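Local coordinates for GTP pyrophosphokinase YjbM (Bacillus subtilis, PDB 5DEC), which makes the alarmones pppGpp and ppGpp by transferring pyrophosphate from ATP to GTP or GDP, working as a homotetramer under allosteric control, at residues B[121-126]-B[148-153]. Residues are numbered along the deposited sequence; the frame is centred on the assembly and turned at random.
Sequences SGYRSY and QIRTLA
Y126 and I149 form an antiparallel, hydrogen-bonded pair where the loop entering strand 126-136 meets the end of strand 139-151, in the mixed sheet of the RelA/SpoT synthetase domain. Both backbone bonds are nearly straight, 169° at the hydrogen for Y126 N to I149 O. On one sheet face their side chains lie side by side, Y126 CD2 3.7 Å from I149 CD1.

The Q148 side chain runs alongside S125 to the Y123 hydroxyl. Its CB lies 3.7 Å from both S125 OG and Y126 O; CG, anti to the carbonyl carbon (chi1 -56°), stays 4.1 Å from S125 OG, and CD 3.5 Å from Y123 OH. OE1 accepts from S125 OG at 2.8 Å, the donor tilted 25° from the carbonyl plane, and takes two weak bonds from R150 NE and NH2. R150 NH1 bonds N155, an allosteric-site residue. Q148 NE2 donates to OE1 of E146, the inferred proton acceptor. An alanine here would probably leave S125 OG without its acceptor and E146 without its amide partner. Y123 OH, bonded to product-binding H127, sits 2.7 Å from Q148 OE1, and a water joins this hydroxyl to Q148 NE2, which donates at 2.9 Å.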
ATOM      1  N   SER B 121       5.948  23.836  27.480  1.00 97.63           N
ATOM      2  CA  SER B 121       5.563  22.530  28.026  1.00 93.45           C
ATOM      3  C   SER B 121       6.584  21.451  27.669  1.00 77.01           C
ATOM      4  O   SER B 121       6.555  20.363  28.238  1.00 79.56           O
ATOM      5  CB  SER B 121       4.189  22.075  27.546  1.00 92.77           C
ATOM      6  OG  SER B 121       4.259  21.549  26.234  1.00 90.21           O
ATOM      7  N   GLY B 122       7.439  21.726  26.688  1.00 59.28           N
ATOM      8  CA  GLY B 122       8.399  20.735  26.240  1.00 52.73           C
ATOM      9  C   GLY B 122       8.282  20.247  24.805  1.00 47.21           C
ATOM     10  O   GLY B 122       8.938  19.268  24.445  1.00 42.92           O
ATOM     11  N   TYR B 123       7.467  20.912  23.985  1.00 48.94           N
ATOM     12  CA  TYR B 123       7.302  20.514  22.576  1.00 48.18           C
ATOM     13  C   TYR B 123       8.616  20.667  21.844  1.00 45.52           C
ATOM     14  O   TYR B 123       9.242  21.719  21.898  1.00 41.00           O
ATOM     15  CB  TYR B 123       6.218  21.346  21.873  1.00 44.03           C
ATOM     16  CG  TYR B 123       6.005  21.017  20.397  1.00 43.22           C
ATOM     17  CD1 TYR B 123       5.264  19.902  20.005  1.00 45.76           C
ATOM     18  CD2 TYR B 123       6.541  21.832  19.400  1.00 46.80           C
ATOM     19  CE1 TYR B 123       5.071  19.600  18.651  1.00 40.56           C
ATOM     20  CE2 TYR B 123       6.349  21.546  18.050  1.00 47.40           C
ATOM     21  CZ  TYR B 123       5.611  20.430  17.684  1.00 47.56           C
ATOM     22  OH  TYR B 123       5.418  20.145  16.349  1.00 43.58           O
ATOM     23  N   ARG B 124       9.045  19.591  21.195  1.00 41.33           N
ATOM     24  CA  ARG B 124      10.260  19.592  20.390  1.00 43.76           C
ATOM     25  C   ARG B 124       9.933  19.111  18.964  1.00 45.81           C
ATOM     26  O   ARG B 124       9.396  18.006  18.800  1.00 32.78           O
ATOM     27  CB  ARG B 124      11.276  18.686  21.071  1.00 51.12           C
ATOM     28  CG  ARG B 124      11.675  19.195  22.452  1.00 57.15           C
ATOM     29  CD  ARG B 124      12.241  18.068  23.320  1.00 59.72           C
ATOM     30  NE  ARG B 124      13.400  17.409  22.745  1.00 51.05           N
ATOM     31  CZ  ARG B 124      13.512  16.087  22.617  1.00 53.08           C
ATOM     32  NH1 ARG B 124      12.517  15.287  22.993  1.00 45.84           N
ATOM     33  NH2 ARG B 124      14.610  15.569  22.086  1.00 53.17           N
ATOM     34  N   SER B 125      10.280  19.916  17.952  1.00 43.09           N
ATOM     35  CA  SER B 125      10.023  19.589  16.537  1.00 40.73           C
ATOM     36  C   SER B 125      10.620  20.648  15.608  1.00 46.03           C
ATOM     37  O   SER B 125      10.674  21.828  15.953  1.00 46.12           O
ATOM     38  CB  SER B 125       8.517  19.449  16.264  1.00 39.71           C
ATOM     39  OG  SER B 125       8.244  18.991  14.946  1.00 35.89           O
ATOM     40  N   TYR B 126      11.103  20.230  14.443  1.00 40.69           N
ATOM     41  CA  TYR B 126      11.484  21.207  13.431  1.00 31.44           C
ATOM     42  C   TYR B 126      10.405  21.299  12.358  1.00 34.55           C
ATOM     43  O   TYR B 126       9.975  20.274  11.831  1.00 31.86           O
ATOM     44  CB  TYR B 126      12.814  20.838  12.797  1.00 34.14           C
ATOM     45  CG  TYR B 126      13.217  21.763  11.678  1.00 41.51           C
ATOM     46  CD1 TYR B 126      13.893  22.945  11.940  1.00 45.27           C
ATOM     47  CD2 TYR B 126      12.918  21.452  10.349  1.00 48.45           C
ATOM     48  CE1 TYR B 126      14.268  23.791  10.915  1.00 50.59           C
ATOM     49  CE2 TYR B 126      13.285  22.294   9.323  1.00 48.32           C
ATOM     50  CZ  TYR B 126      13.961  23.460   9.612  1.00 53.66           C
ATOM     51  OH  TYR B 126      14.338  24.296   8.589  1.00 65.59           O
ATOM     52  N   GLN B 148       7.145  18.389   9.131  1.00 27.18           N
ATOM     53  CA  GLN B 148       7.840  18.419  10.424  1.00 26.23           C
ATOM     54  C   GLN B 148       8.890  17.324  10.491  1.00 30.04           C
ATOM     55  O   GLN B 148       8.704  16.250   9.926  1.00 38.14           O
ATOM     56  CB  GLN B 148       6.877  18.259  11.593  1.00 27.30           C
ATOM     57  CG  GLN B 148       5.754  19.275  11.651  1.00 31.06           C
ATOM     58  CD  GLN B 148       5.033  19.228  12.993  1.00 42.88           C
ATOM     59  OE1 GLN B 148       5.612  18.817  14.004  1.00 43.00           O
ATOM     60  NE2 GLN B 148       3.758  19.590  12.997  1.00 36.78           N
ATOM     61  N   ILE B 149      10.016  17.613  11.144  1.00 22.72           N
ATOM     62  CA  ILE B 149      11.062  16.621  11.319  1.00 21.60           C
ATOM     63  C   ILE B 149      11.268  16.431  12.840  1.00 24.01           C
ATOM     64  O   ILE B 149      11.454  17.405  13.554  1.00 26.26           O
ATOM     65  CB  ILE B 149      12.359  17.059  10.642  1.00 24.55           C
ATOM     66  CG1 ILE B 149      12.049  17.658   9.250  1.00 29.48           C
ATOM     67  CG2 ILE B 149      13.367  15.877  10.551  1.00 23.90           C
ATOM     68  CD1 ILE B 149      13.278  18.240   8.580  1.00 34.33           C
ATOM     69  N   ARG B 150      11.221  15.189  13.310  1.00 23.77           N
ATOM     70  CA  ARG B 150      11.239  14.891  14.743  1.00 29.81           C
ATOM     71  C   ARG B 150      12.056  13.661  15.017  1.00 25.49           C
ATOM     72  O   ARG B 150      12.083  12.763  14.193  1.00 27.28           O
ATOM     73  CB  ARG B 150       9.819  14.627  15.267  1.00 30.99           C
ATOM     74  CG  ARG B 150       8.802  15.722  15.065  1.00 33.23           C
ATOM     75  CD  ARG B 150       7.428  15.196  15.438  1.00 30.72           C
ATOM     76  NE  ARG B 150       6.441  16.255  15.576  1.00 36.25           N
ATOM     77  CZ  ARG B 150       5.183  16.048  15.932  1.00 30.62           C
ATOM     78  NH1 ARG B 150       4.766  14.815  16.188  1.00 23.94           N
ATOM     79  NH2 ARG B 150       4.352  17.072  16.061  1.00 36.24           N
ATOM     80  N   THR B 151      12.680  13.569  16.190  1.00 23.68           N
ATOM     81  CA  THR B 151      13.186  12.264  16.600  1.00 27.95           C
ATOM     82  C   THR B 151      12.006  11.405  17.006  1.00 22.88           C
ATOM     83  O   THR B 151      10.903  11.916  17.215  1.00 23.48           O
ATOM     84  CB  THR B 151      14.197  12.321  17.775  1.00 27.81           C
ATOM     85  OG1 THR B 151      13.562  12.912  18.914  1.00 28.37           O
ATOM     86  CG2 THR B 151      15.431  13.156  17.409  1.00 25.17           C
ATOM     87  N   LEU B 152      12.245  10.102  17.109  1.00 18.41           N
ATOM     88  CA  LEU B 152      11.249   9.158  17.577  1.00 20.75           C
ATOM     89  C   LEU B 152      10.692   9.560  18.953  1.00 26.38           C
ATOM     90  O   LEU B 152       9.484   9.491  19.189  1.00 24.65           O
ATOM     91  CB  LEU B 152      11.854   7.747  17.638  1.00 17.13           C
ATOM     92  CG  LEU B 152      12.290   7.126  16.294  1.00 30.96           C
ATOM     93  CD1 LEU B 152      13.121   5.840  16.474  1.00 31.86           C
ATOM     94  CD2 LEU B 152      11.079   6.856  15.426  1.00 28.00           C
ATOM     95  N   ALA B 153      11.584   9.959  19.854  1.00 22.80           N
ATOM     96  CA  ALA B 153      11.207  10.311  21.215  1.00 25.01           C
ATOM     97  C   ALA B 153      10.388  11.602  21.267  1.00 23.60           C
ATOM     98  O   ALA B 153       9.407  11.691  22.005  1.00 23.06           O
ATOM     99  CB  ALA B 153      12.458  10.434  22.084  1.00 27.71           C
TER
HETATM  100  O   HOH W   1       2.804  19.937  15.672  1.00 43.23           O